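Long-range contacts in dally-like, isoform A (Drosophila melanogaster, PDB 6XTZ), which binds the palmitoleate lipid of Wnt proteins as a glypican, probably a cell-surface proteoglycan, shielding that lipid so that signalling can act at a distance: residues R56-S61 with A229-Q234; K245-Y250 with G481-G486; L37-S42 with N52-M57; C251-K256 with H494-E499; K180-V185 with S301-N306. The protein carries 5 engineered substitutions. All blocks are in the same frame, centred on the assembly; numbering follows the deposited sequence.

Contact 1 (R56-S61 with A229-Q234)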
# COMPACT_ATOMS: atom_id res chain seq x y z
N ARG A 56 36.91 2.80 -10.64
CA ARG A 56 36.64 3.10 -9.24
C ARG A 56 35.42 3.99 -9.10
O ARG A 56 34.50 3.70 -8.32
CB ARG A 56 37.86 3.76 -8.60
CG ARG A 56 37.57 4.43 -7.26
CD ARG A 56 38.81 5.06 -6.64
NE ARG A 56 39.60 4.09 -5.88
CZ ARG A 56 40.69 3.50 -6.33
NH1 ARG A 56 41.14 3.76 -7.55
NH2 ARG A 56 41.35 2.64 -5.56
N MET A 57 35.38 5.10 -9.85
CA MET A 57 34.23 5.99 -9.80
C MET A 57 32.97 5.34 -10.34
O MET A 57 31.86 5.73 -9.95
CB MET A 57 34.54 7.28 -10.57
CG MET A 57 35.75 8.04 -10.04
SD MET A 57 36.09 9.54 -10.97
CE MET A 57 36.48 8.87 -12.58
N ALA A 58 33.10 4.34 -11.22
CA ALA A 58 31.93 3.64 -11.72
C ALA A 58 31.28 2.80 -10.63
O ALA A 58 30.06 2.88 -10.42
CB ALA A 58 32.30 2.76 -12.92
N MET A 59 32.07 1.99 -9.94
CA MET A 59 31.52 1.18 -8.86
C MET A 59 31.07 2.05 -7.69
O MET A 59 30.17 1.67 -6.94
CB MET A 59 32.54 0.14 -8.41
CG MET A 59 33.00 -0.77 -9.54
SD MET A 59 34.26 -1.97 -9.03
CE MET A 59 35.57 -0.88 -8.49
N GLN A 60 31.68 3.23 -7.53
CA GLN A 60 31.25 4.15 -6.47
C GLN A 60 29.86 4.70 -6.75
O GLN A 60 29.03 4.80 -5.84
CB GLN A 60 32.26 5.28 -6.32
CG GLN A 60 31.82 6.38 -5.36
CD GLN A 60 32.82 7.51 -5.29
OE1 GLN A 60 34.02 7.33 -5.52
NE2 GLN A 60 32.34 8.71 -4.96
N SER A 61 29.58 5.07 -8.01
CA SER A 61 28.27 5.62 -8.35
C SER A 61 27.18 4.57 -8.22
O SER A 61 26.07 4.87 -7.76
CB SER A 61 28.29 6.18 -9.77
OG SER A 61 28.77 7.51 -9.78
N ALA A 229 25.53 5.21 -18.00
CA ALA A 229 24.89 6.53 -17.96
C ALA A 229 25.12 7.23 -16.63
O ALA A 229 25.20 8.46 -16.59
CB ALA A 229 23.40 6.40 -18.24
N LEU A 230 25.24 6.47 -15.54
CA LEU A 230 25.41 7.07 -14.23
C LEU A 230 26.77 7.73 -14.09
O LEU A 230 26.89 8.82 -13.51
CB LEU A 230 25.21 6.00 -13.15
CG LEU A 230 24.99 6.45 -11.71
CD1 LEU A 230 23.73 7.30 -11.61
CD2 LEU A 230 24.88 5.23 -10.80
N THR A 231 27.82 7.10 -14.62
CA THR A 231 29.16 7.65 -14.49
C THR A 231 29.38 8.82 -15.43
O THR A 231 30.05 9.79 -15.07
CB THR A 231 30.19 6.56 -14.76
OG1 THR A 231 30.08 6.13 -16.12
CG2 THR A 231 29.93 5.38 -13.86
N LYS A 232 28.83 8.75 -16.65
CA LYS A 232 28.91 9.88 -17.56
C LYS A 232 28.23 11.11 -16.96
O LYS A 232 28.67 12.24 -17.20
CB LYS A 232 28.27 9.52 -18.90
CG LYS A 232 28.41 10.59 -19.97
CD LYS A 232 27.71 10.17 -21.26
CE LYS A 232 27.80 11.25 -22.32
NZ LYS A 232 27.09 10.87 -23.57
N MET A 233 27.18 10.91 -16.17
CA MET A 233 26.47 12.03 -15.56
C MET A 233 27.21 12.58 -14.36
O MET A 233 27.37 13.80 -14.22
CB MET A 233 25.05 11.59 -15.18
CG MET A 233 24.18 12.68 -14.57
SD MET A 233 24.31 12.80 -12.78
CE MET A 233 23.86 11.14 -12.29
N GLN A 234 27.69 11.70 -13.47
CA GLN A 234 28.16 12.14 -12.17
C GLN A 234 29.67 12.40 -12.12
O GLN A 234 30.11 13.32 -11.43
CB GLN A 234 27.79 11.10 -11.10
CG GLN A 234 28.21 11.47 -9.69
CD GLN A 234 27.76 10.45 -8.65
OE1 GLN A 234 26.96 9.56 -8.94
NE2 GLN A 234 28.27 10.58 -7.44
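A58 and T231 mark the place where helix 51-110 passes helix 224-234; their CA atoms stand 5.6 Å apart. The axes of the two short segments approach to 9.1 Å, and their N-to-C directions make an angle of 105°, so the helices pass nearly at right angles. T231 uses its methyl branch here: CG2 lies 3.4 Å from A58 CA and also rests on A58 CB. With chi1 at 65°, OG1 sits between the backbone N and the carbonyl carbon and turns back to G228 O of its own helix, and CG2 is the branch that faces A58. One turn beyond A58, S61 receives L230, the residue before T231: L230 CD2 lies 3.3 Å from S61 O and also touches S61 CB. The S61 hydroxyl gives a weak hydrogen bond to the amide of Q234, OG to OE1 2.9 Å. Q234 reaches there on an extended chain, and its NE2 bonds Q64, so one amide meets two residues of helix 51-110. The contact is a steep helix-helix crossing in the cysteine-rich lobe of the glypican fold, with the small residues A58 and S61 on the 51-110 side of it.

Contact 2 (K245-Y250 with G481-G486)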
# COMPACT_ATOMS: atom_id res chain seq x y z
N LYS A 245 28.84 20.89 -11.20
CA LYS A 245 27.95 19.78 -10.91
C LYS A 245 27.11 19.44 -12.13
O LYS A 245 26.95 20.26 -13.04
CB LYS A 245 27.05 20.13 -9.73
CG LYS A 245 27.75 20.17 -8.38
CD LYS A 245 28.35 18.81 -8.04
CE LYS A 245 28.75 18.73 -6.57
NZ LYS A 245 29.73 19.79 -6.20
N PRO A 246 26.57 18.22 -12.19
CA PRO A 246 25.69 17.87 -13.31
C PRO A 246 24.39 18.66 -13.26
O PRO A 246 23.94 19.10 -12.19
CB PRO A 246 25.43 16.37 -13.10
CG PRO A 246 26.48 15.91 -12.15
CD PRO A 246 26.81 17.08 -11.29
N CYS A 247 23.79 18.86 -14.43
CA CYS A 247 22.51 19.53 -14.49
C CYS A 247 21.43 18.68 -13.83
O CYS A 247 21.47 17.45 -13.86
CB CYS A 247 22.13 19.83 -15.95
SG CYS A 247 23.38 20.73 -16.90
N THR A 248 20.46 19.35 -13.21
CA THR A 248 19.42 18.65 -12.46
C THR A 248 18.60 17.74 -13.38
O THR A 248 18.48 16.54 -13.13
CB THR A 248 18.52 19.65 -11.74
OG1 THR A 248 19.30 20.41 -10.82
CG2 THR A 248 17.41 18.93 -10.99
N ASN A 249 18.03 18.32 -14.44
CA ASN A 249 17.24 17.52 -15.37
C ASN A 249 18.06 16.41 -16.01
O ASN A 249 17.53 15.32 -16.27
CB ASN A 249 16.63 18.42 -16.44
CG ASN A 249 15.54 19.32 -15.90
OD1 ASN A 249 15.31 19.38 -14.69
ND2 ASN A 249 14.85 20.03 -16.79
N TYR A 250 19.35 16.65 -16.25
CA TYR A 250 20.23 15.60 -16.74
C TYR A 250 20.37 14.49 -15.71
O TYR A 250 20.25 13.30 -16.05
CB TYR A 250 21.59 16.20 -17.10
CG TYR A 250 22.64 15.20 -17.54
CD1 TYR A 250 22.30 14.10 -18.32
CD2 TYR A 250 23.97 15.36 -17.18
CE1 TYR A 250 23.26 13.18 -18.71
CE2 TYR A 250 24.93 14.46 -17.58
CZ TYR A 250 24.57 13.37 -18.35
OH TYR A 250 25.53 12.47 -18.74
N GLY A 481 22.33 28.30 -16.71
CA GLY A 481 23.61 28.49 -16.06
C GLY A 481 24.65 27.47 -16.48
O GLY A 481 24.55 26.88 -17.55
N MET A 482 25.65 27.26 -15.62
CA MET A 482 26.77 26.38 -15.91
C MET A 482 26.57 25.06 -15.18
O MET A 482 26.61 25.01 -13.94
CB MET A 482 28.10 27.02 -15.51
CG MET A 482 28.48 28.24 -16.34
SD MET A 482 27.33 29.62 -16.16
CE MET A 482 28.13 30.86 -17.17
N CYS A 483 26.36 23.98 -15.94
CA CYS A 483 26.26 22.65 -15.36
C CYS A 483 26.64 21.63 -16.42
O CYS A 483 26.54 21.89 -17.63
CB CYS A 483 24.85 22.37 -14.82
SG CYS A 483 23.51 22.55 -16.01
N TRP A 484 27.08 20.47 -15.95
CA TRP A 484 27.55 19.40 -16.83
C TRP A 484 26.36 18.67 -17.45
O TRP A 484 25.53 18.11 -16.73
CB TRP A 484 28.43 18.44 -16.02
CG TRP A 484 28.74 17.13 -16.69
CD1 TRP A 484 28.20 15.91 -16.39
CD2 TRP A 484 29.69 16.91 -17.74
NE1 TRP A 484 28.75 14.95 -17.20
CE2 TRP A 484 29.66 15.53 -18.04
CE3 TRP A 484 30.55 17.74 -18.47
CZ2 TRP A 484 30.46 14.97 -19.03
CZ3 TRP A 484 31.34 17.18 -19.45
CH2 TRP A 484 31.29 15.80 -19.72
N ASN A 485 26.27 18.69 -18.78
CA ASN A 485 25.16 18.07 -19.49
C ASN A 485 25.54 16.75 -20.15
O ASN A 485 24.77 16.23 -20.96
CB ASN A 485 24.59 19.03 -20.54
CG ASN A 485 25.60 19.41 -21.62
OD1 ASN A 485 26.68 18.82 -21.72
ND2 ASN A 485 25.24 20.39 -22.44
N GLY A 486 26.71 16.19 -19.82
CA GLY A 486 27.18 14.97 -20.41
C GLY A 486 28.23 15.16 -21.49
O GLY A 486 28.96 14.21 -21.80
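C247 and C483 are joined by a disulfide, SG to SG 2.0 Å, with a chi3 of 93° that is close to the relaxed value. Beside it the two backbones form a single beta bridge at P246 and W484. Proline has no N-H to offer, and the bridge is made by its neighbours: W484 N donates to K245 O at 2.9 Å, nearly straight at 172°, and C247 N donates to W484 O at 3.0 Å. The side chain to follow is Y250, in the first turn of helix 248-258. From CB, CG stands anti to the backbone N (chi1 176°), and the ring beyond it lies against 481-486. CD2 comes first, with W484 O at its edge, 3.2 Å away and near the ring plane. CE2 then reaches G486 N at 3.3 Å and also touches CD1 of the W484 indole; the two rings meet obliquely. Over the centre of the ring lies N485 O, 3.7 Å above its plane. CZ lies against G486 CA, and at the tip OH rests on G486 CA at 3.4 Å; a CB on G486 would collide with OH, and its positive phi calls for glycine too. The indole N-H of W484 is used elsewhere, bonded to K232 O on helix 224-234. A covalent link, two backbone bonds and an aromatic pair thus act on the same few residues, which implies that the loop after helix 459-467 is locked to the start of helix 248-258, as suits an extracellular protein in an oxidising environment.

Contact 3 (L37-S42 with N52-M57)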
# COMPACT_ATOMS: atom_id res chain seq x y z
N LEU A 37 38.70 4.59 -22.39
CA LEU A 37 37.63 4.79 -21.43
C LEU A 37 36.34 4.17 -21.93
O LEU A 37 35.98 4.29 -23.11
CB LEU A 37 37.42 6.28 -21.14
CG LEU A 37 38.58 6.99 -20.43
CD1 LEU A 37 38.15 8.38 -19.96
CD2 LEU A 37 39.10 6.16 -19.27
N ARG A 38 35.64 3.48 -21.03
CA ARG A 38 34.41 2.77 -21.35
C ARG A 38 33.18 3.66 -21.32
O ARG A 38 32.26 3.45 -22.12
CB ARG A 38 34.21 1.60 -20.37
CG ARG A 38 35.25 0.51 -20.48
CD ARG A 38 34.94 -0.63 -19.52
NE ARG A 38 35.19 -0.28 -18.13
CZ ARG A 38 35.04 -1.11 -17.11
NH1 ARG A 38 34.64 -2.36 -17.32
NH2 ARG A 38 35.30 -0.71 -15.87
N TYR A 39 33.13 4.63 -20.42
CA TYR A 39 31.93 5.43 -20.21
C TYR A 39 32.15 6.90 -20.55
O TYR A 39 31.31 7.50 -21.23
CB TYR A 39 31.45 5.29 -18.76
CG TYR A 39 31.45 3.87 -18.26
CD1 TYR A 39 30.71 2.88 -18.91
CD2 TYR A 39 32.19 3.51 -17.14
CE1 TYR A 39 30.72 1.58 -18.45
CE2 TYR A 39 32.20 2.20 -16.68
CZ TYR A 39 31.46 1.24 -17.34
OH TYR A 39 31.46 -0.05 -16.89
N CYS A 40 33.24 7.50 -20.09
CA CYS A 40 33.53 8.87 -20.47
C CYS A 40 33.99 8.93 -21.92
O CYS A 40 34.36 7.92 -22.53
CB CYS A 40 34.61 9.47 -19.56
SG CYS A 40 34.29 9.31 -17.80
N GLU A 41 33.98 10.14 -22.47
CA GLU A 41 34.51 10.36 -23.81
C GLU A 41 36.03 10.39 -23.76
O GLU A 41 36.63 10.96 -22.84
CB GLU A 41 33.98 11.67 -24.40
CG GLU A 41 34.42 11.91 -25.83
CD GLU A 41 33.89 13.22 -26.39
OE1 GLU A 41 33.36 14.04 -25.61
OE2 GLU A 41 34.00 13.44 -27.62
N SER A 42 36.66 9.77 -24.75
CA SER A 42 38.12 9.77 -24.91
C SER A 42 38.44 10.43 -26.25
O SER A 42 38.67 9.74 -27.25
CB SER A 42 38.69 8.35 -24.85
OG SER A 42 38.75 7.88 -23.52
N ASN A 52 41.57 2.87 -14.68
CA ASN A 52 41.37 2.47 -13.29
C ASN A 52 40.61 3.53 -12.51
O ASN A 52 39.80 3.20 -11.63
CB ASN A 52 42.71 2.17 -12.63
CG ASN A 52 43.41 0.97 -13.23
OD1 ASN A 52 42.77 -0.03 -13.55
ND2 ASN A 52 44.73 1.07 -13.40
N MET A 53 40.85 4.81 -12.80
CA MET A 53 40.08 5.87 -12.15
C MET A 53 38.61 5.79 -12.54
O MET A 53 37.73 5.98 -11.70
CB MET A 53 40.65 7.24 -12.52
CG MET A 53 42.05 7.49 -12.00
SD MET A 53 42.74 9.01 -12.68
CE MET A 53 41.50 10.20 -12.17
N GLU A 54 38.33 5.50 -13.81
CA GLU A 54 36.95 5.38 -14.27
C GLU A 54 36.25 4.20 -13.61
O GLU A 54 35.08 4.30 -13.24
CB GLU A 54 36.92 5.25 -15.79
CG GLU A 54 35.53 5.29 -16.39
CD GLU A 54 35.53 4.97 -17.87
OE1 GLU A 54 36.32 4.10 -18.30
OE2 GLU A 54 34.74 5.60 -18.60
N THR A 55 36.95 3.08 -13.46
CA THR A 55 36.34 1.90 -12.85
C THR A 55 36.01 2.15 -11.38
O THR A 55 34.93 1.76 -10.92
CB THR A 55 37.27 0.69 -12.99
OG1 THR A 55 37.53 0.46 -14.38
CG2 THR A 55 36.62 -0.55 -12.39
N ARG A 56 36.91 2.80 -10.64
CA ARG A 56 36.64 3.10 -9.24
C ARG A 56 35.42 3.99 -9.10
O ARG A 56 34.50 3.70 -8.32
CB ARG A 56 37.86 3.76 -8.60
CG ARG A 56 37.57 4.43 -7.26
CD ARG A 56 38.81 5.06 -6.64
NE ARG A 56 39.60 4.09 -5.88
CZ ARG A 56 40.69 3.50 -6.33
NH1 ARG A 56 41.14 3.76 -7.55
NH2 ARG A 56 41.35 2.64 -5.56
N MET A 57 35.38 5.10 -9.85
CA MET A 57 34.23 5.99 -9.80
C MET A 57 32.97 5.34 -10.34
O MET A 57 31.86 5.73 -9.95
CB MET A 57 34.54 7.28 -10.57
CG MET A 57 35.75 8.04 -10.04
SD MET A 57 36.09 9.54 -10.97
CE MET A 57 36.48 8.87 -12.58
O HOH W 1 36.56 2.02 -17.01
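L37 begins the segment, with CD2 against the carboxylate of E54, 3.6 Å from OE1. R38 follows with its backbone N-H: R38 N donates to E54 OE1 at 2.9 Å, on the syn lone pair. Its guanidinium folds back, and a water that accepts from R38 NE also donates to E54 OE1; R38 NH2 comes within 2.9 Å of T55 OG1, an oxygen already bonded to Y51 O. At Y39 the backbone N meets E54 OE2 at 2.6 Å, from above the carboxylate plane. C40 N donates to the same oxygen at 2.8 Å, nearly in line with its C-O bond. One carboxylate therefore gathers three successive N-H groups and a water, a setting likely to keep it ionised. E54 gets there because CG stands anti to the backbone N (chi1 -173°) and the chain stays extended. An alanine here would probably leave the N-H groups of R38, Y39 and C40 without their acceptor. The loop lies alongside the first turns of helix 51-110; C40 ties it by a disulfide to C236 at helix 236-239, and the side chain of Y39 touches A58 of helix 51-110 and T231 of helix 224-234.

Contact 4 (C251-K256 with H494-E499)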
# COMPACT_ATOMS: atom_id res chain seq x y z
N CYS A 251 20.60 14.85 -14.45
CA CYS A 251 20.68 13.84 -13.39
C CYS A 251 19.37 13.08 -13.25
O CYS A 251 19.37 11.86 -13.11
CB CYS A 251 21.06 14.50 -12.06
SG CYS A 251 21.15 13.37 -10.66
N VAL A 252 18.24 13.80 -13.27
CA VAL A 252 16.94 13.15 -13.08
C VAL A 252 16.68 12.13 -14.19
O VAL A 252 16.20 11.02 -13.94
CB VAL A 252 15.82 14.19 -12.99
CG1 VAL A 252 14.45 13.51 -13.01
CG2 VAL A 252 15.97 15.03 -11.74
N ASN A 253 17.00 12.49 -15.44
CA ASN A 253 16.79 11.57 -16.55
C ASN A 253 17.64 10.32 -16.42
O ASN A 253 17.20 9.23 -16.81
CB ASN A 253 17.08 12.28 -17.87
CG ASN A 253 15.97 13.22 -18.29
OD1 ASN A 253 14.80 13.00 -17.96
ND2 ASN A 253 16.32 14.27 -19.02
N VAL A 254 18.85 10.45 -15.87
CA VAL A 254 19.72 9.29 -15.72
C VAL A 254 19.18 8.36 -14.64
O VAL A 254 19.08 7.14 -14.84
CB VAL A 254 21.16 9.73 -15.43
CG1 VAL A 254 22.04 8.52 -15.12
CG2 VAL A 254 21.72 10.51 -16.61
N ILE A 255 18.82 8.92 -13.48
CA ILE A 255 18.30 8.08 -12.40
C ILE A 255 16.97 7.46 -12.80
O ILE A 255 16.69 6.30 -12.46
CB ILE A 255 18.17 8.90 -11.10
CG1 ILE A 255 19.47 9.66 -10.82
CG2 ILE A 255 17.85 7.98 -9.93
CD1 ILE A 255 20.65 8.77 -10.55
N LYS A 256 16.14 8.20 -13.54
CA LYS A 256 14.89 7.63 -14.03
C LYS A 256 15.14 6.41 -14.91
O LYS A 256 14.39 5.43 -14.86
CB LYS A 256 14.09 8.68 -14.80
CG LYS A 256 13.26 9.61 -13.92
CD LYS A 256 12.25 10.38 -14.75
CE LYS A 256 11.25 11.11 -13.87
NZ LYS A 256 10.14 11.70 -14.67
N HIS A 494 17.54 18.27 -23.39
CA HIS A 494 16.39 17.42 -23.16
C HIS A 494 15.63 17.86 -21.91
O HIS A 494 16.16 18.51 -21.01
CB HIS A 494 16.81 15.96 -23.02
CG HIS A 494 17.68 15.48 -24.14
ND1 HIS A 494 17.17 14.88 -25.27
CD2 HIS A 494 19.02 15.51 -24.31
CE1 HIS A 494 18.16 14.56 -26.09
NE2 HIS A 494 19.29 14.93 -25.52
N SER A 495 14.35 17.50 -21.87
CA SER A 495 13.51 17.73 -20.71
C SER A 495 13.31 16.42 -19.95
O SER A 495 13.64 15.33 -20.43
CB SER A 495 12.16 18.31 -21.13
OG SER A 495 11.45 17.43 -21.98
N ILE A 496 12.78 16.54 -18.73
CA ILE A 496 12.55 15.36 -17.90
C ILE A 496 11.55 14.45 -18.61
O ILE A 496 10.40 14.84 -18.86
CB ILE A 496 12.07 15.76 -16.51
CG1 ILE A 496 13.16 16.55 -15.78
CG2 ILE A 496 11.68 14.53 -15.71
CD1 ILE A 496 12.79 16.93 -14.36
N THR A 497 11.99 13.24 -18.93
CA THR A 497 11.17 12.32 -19.72
C THR A 497 10.12 11.64 -18.85
O THR A 497 10.32 11.41 -17.66
CB THR A 497 12.05 11.27 -20.40
OG1 THR A 497 11.22 10.33 -21.09
CG2 THR A 497 12.90 10.54 -19.37
N THR A 498 8.99 11.31 -19.48
CA THR A 498 7.93 10.55 -18.84
C THR A 498 7.51 9.35 -19.68
O THR A 498 6.48 8.73 -19.38
CB THR A 498 6.71 11.43 -18.56
OG1 THR A 498 6.26 12.04 -19.78
CG2 THR A 498 7.05 12.52 -17.55
N GLU A 499 8.27 9.01 -20.71
CA GLU A 499 7.92 7.90 -21.59
C GLU A 499 8.15 6.57 -20.89
O GLU A 499 8.87 6.46 -19.89
CB GLU A 499 8.74 7.96 -22.88
CG GLU A 499 8.61 9.27 -23.64
CD GLU A 499 7.24 9.44 -24.26
OE1 GLU A 499 6.75 8.48 -24.89
OE2 GLU A 499 6.65 10.54 -24.12
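N253 and K256, one turn apart on helix 248-258, supply the polar side of the contact. The amide of N253 addresses the extended backbone on both flanks of I496: OD1 accepts from T497 N at 3.0 Å, with an N-H...O angle of 162°, and ND2 donates to S495 O at 3.2 Å, coming from above that carbonyl plane. ND2 has a further partner in the hydroxyl of Y492. A leucine in place of N253 would probably leave T497 N and S495 O without these mates. K256 runs out on an extended chain, and its NZ donates to T497 O at 3.0 Å, which gives the charge a backbone carbonyl to rest on. All this happens where the C-terminal part of the glypican chain returns over the cysteine-rich lobe; C251, at the start of the same helix segment, is tied to C468 by a disulfide. The loop also braces itself through an ST turn, T497 OG1 accepting from E499 N. The apolar contact is between I496 and V252: I496 CG2 and CD1 both meet V252 CG1, the former at 4.0 Å. Separately, the lysine chain of K256 passes I496 at about a right angle, with NZ 3.4 Å from I496 CG2.

Contact 5 (K180-V185 with S301-N306)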
# COMPACT_ATOMS: atom_id res chain seq x y z
N LYS A 180 -39.74 -11.53 6.98
CA LYS A 180 -39.02 -10.41 7.58
C LYS A 180 -39.71 -10.02 8.88
O LYS A 180 -40.39 -8.99 8.96
CB LYS A 180 -38.94 -9.22 6.62
CG LYS A 180 -38.28 -9.54 5.29
CD LYS A 180 -36.86 -10.04 5.49
CE LYS A 180 -36.22 -10.42 4.16
NZ LYS A 180 -34.89 -11.06 4.35
N PRO A 181 -39.53 -10.82 9.94
CA PRO A 181 -40.26 -10.54 11.19
C PRO A 181 -39.90 -9.21 11.83
O PRO A 181 -40.76 -8.59 12.47
CB PRO A 181 -39.87 -11.72 12.10
CG PRO A 181 -39.29 -12.76 11.19
CD PRO A 181 -38.68 -12.01 10.05
N PHE A 182 -38.66 -8.76 11.69
CA PHE A 182 -38.20 -7.51 12.28
C PHE A 182 -38.21 -6.34 11.30
O PHE A 182 -37.65 -5.29 11.60
CB PHE A 182 -36.79 -7.67 12.86
CG PHE A 182 -36.67 -8.78 13.87
CD1 PHE A 182 -37.75 -9.14 14.66
CD2 PHE A 182 -35.47 -9.46 14.02
CE1 PHE A 182 -37.63 -10.16 15.59
CE2 PHE A 182 -35.35 -10.48 14.95
CZ PHE A 182 -36.43 -10.83 15.73
N GLY A 183 -38.85 -6.51 10.14
CA GLY A 183 -38.77 -5.50 9.10
C GLY A 183 -37.46 -5.56 8.35
O GLY A 183 -36.92 -6.65 8.12
N ASP A 184 -36.92 -4.40 7.98
CA ASP A 184 -35.66 -4.32 7.25
C ASP A 184 -34.47 -4.05 8.16
O ASP A 184 -33.36 -3.81 7.66
CB ASP A 184 -35.75 -3.24 6.16
CG ASP A 184 -36.09 -1.87 6.73
OD1 ASP A 184 -36.21 -1.73 7.96
OD2 ASP A 184 -36.24 -0.92 5.93
N VAL A 185 -34.67 -4.08 9.48
CA VAL A 185 -33.57 -3.79 10.41
C VAL A 185 -32.47 -4.84 10.32
O VAL A 185 -31.28 -4.44 10.26
CB VAL A 185 -34.12 -3.62 11.83
CG1 VAL A 185 -32.99 -3.44 12.83
CG2 VAL A 185 -35.07 -2.44 11.89
N SER A 301 -35.31 -1.46 19.14
CA SER A 301 -36.65 -0.97 19.41
C SER A 301 -37.51 -0.97 18.15
O SER A 301 -38.71 -1.26 18.20
CB SER A 301 -36.59 0.43 20.02
OG SER A 301 -35.91 0.41 21.27
N GLU A 302 -36.90 -0.65 17.00
CA GLU A 302 -37.65 -0.71 15.75
C GLU A 302 -37.95 -2.15 15.37
O GLU A 302 -39.02 -2.44 14.82
CB GLU A 302 -36.87 -0.01 14.64
CG GLU A 302 -37.61 0.03 13.31
CD GLU A 302 -36.82 0.71 12.21
OE1 GLU A 302 -35.67 1.13 12.48
OE2 GLU A 302 -37.34 0.82 11.08
N ALA A 303 -37.02 -3.07 15.64
CA ALA A 303 -37.27 -4.48 15.36
C ALA A 303 -38.40 -5.03 16.22
O ALA A 303 -39.24 -5.79 15.73
CB ALA A 303 -35.99 -5.29 15.57
N ILE A 304 -38.44 -4.64 17.49
CA ILE A 304 -39.52 -5.09 18.37
C ILE A 304 -40.84 -4.46 17.95
O ILE A 304 -41.89 -5.12 17.95
CB ILE A 304 -39.18 -4.77 19.84
CG1 ILE A 304 -37.91 -5.53 20.26
CG2 ILE A 304 -40.34 -5.13 20.75
CD1 ILE A 304 -38.03 -7.03 20.14
N MET A 305 -40.82 -3.17 17.59
CA MET A 305 -42.02 -2.51 17.10
C MET A 305 -42.54 -3.19 15.83
O MET A 305 -43.76 -3.35 15.67
CB MET A 305 -41.73 -1.03 16.84
CG MET A 305 -42.67 -0.36 15.85
SD MET A 305 -42.17 1.34 15.50
CE MET A 305 -43.01 1.64 13.95
N ASN A 306 -41.64 -3.60 14.94
CA ASN A 306 -42.07 -4.30 13.73
C ASN A 306 -42.57 -5.70 14.05
O ASN A 306 -43.44 -6.22 13.34
CB ASN A 306 -40.92 -4.36 12.72
CG ASN A 306 -40.51 -2.99 12.21
OD1 ASN A 306 -41.32 -2.06 12.18
ND2 ASN A 306 -39.25 -2.87 11.81
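F182 and A303 meet CB to CB at 3.7 Å, their CA atoms only 4.4 Å apart, because alanine lets the loop come right down on helix 296-322. In the phenylalanine, CG stands beside the backbone N, anti to the carbonyl carbon (chi1 -57°), and from there touches A303 CB. The ring lies obliquely to A303 O and meets the ring of Y151 edge-to-face, which ties the loop to helix 139-158 as well. On the next turn N306 points at the loop: its ND2 donates to F182 O at 2.9 Å with a straight N-H...O angle of 167°. The oxygen lies close to the amide plane of N306, whereas the donor stands well above the carbonyl plane of F182. That carbonyl belongs to a pair of overlapping beta turns, type I from K180 to G183 and type II' from F182 to V185, which swing the chain into helix 185-216. G183 CA lies close to N306 ND2, where a CB would run into that nitrogen, and its backbone angles call for glycine too. At the end of the second turn V185, the first residue of that helix, sets its CG2 methyl against the end of E302, 3.6 Å from E302 CD. E302 reaches across on a fully extended chain, the two side chains crossing obliquely. Beside it D184, at the N-cap position, brings OD1 to 4.2 Å from E302 OE2 with the two carboxylate planes 80° apart; such like charges probably repel mildly and might make either group somewhat easier to protonate.

How the contacts relate
Contacts 1 to 4 gather at one end of the elongated molecule. Contacts 1 and 3, with centres 8 Å apart, share R56 and M57 of helix 51-110. Helix 224-234 carries contact 1 on to the others: K232 O meets W484 NE1 of contact 2 at 2.7 Å, and L230 CD1 touches I255 CD1 of contact 4 at 3.6 Å. Contacts 2 and 4 follow each other along helix 248-258, their centres 12 Å apart. Contact 5 stands alone beyond the chain's centre, 64 to 81 Å from the other centres, and is the one nearest the lipid, though not lining its pocket: the V185 side chain lies about 8 Å from the bound O-palmitoleoyl serine.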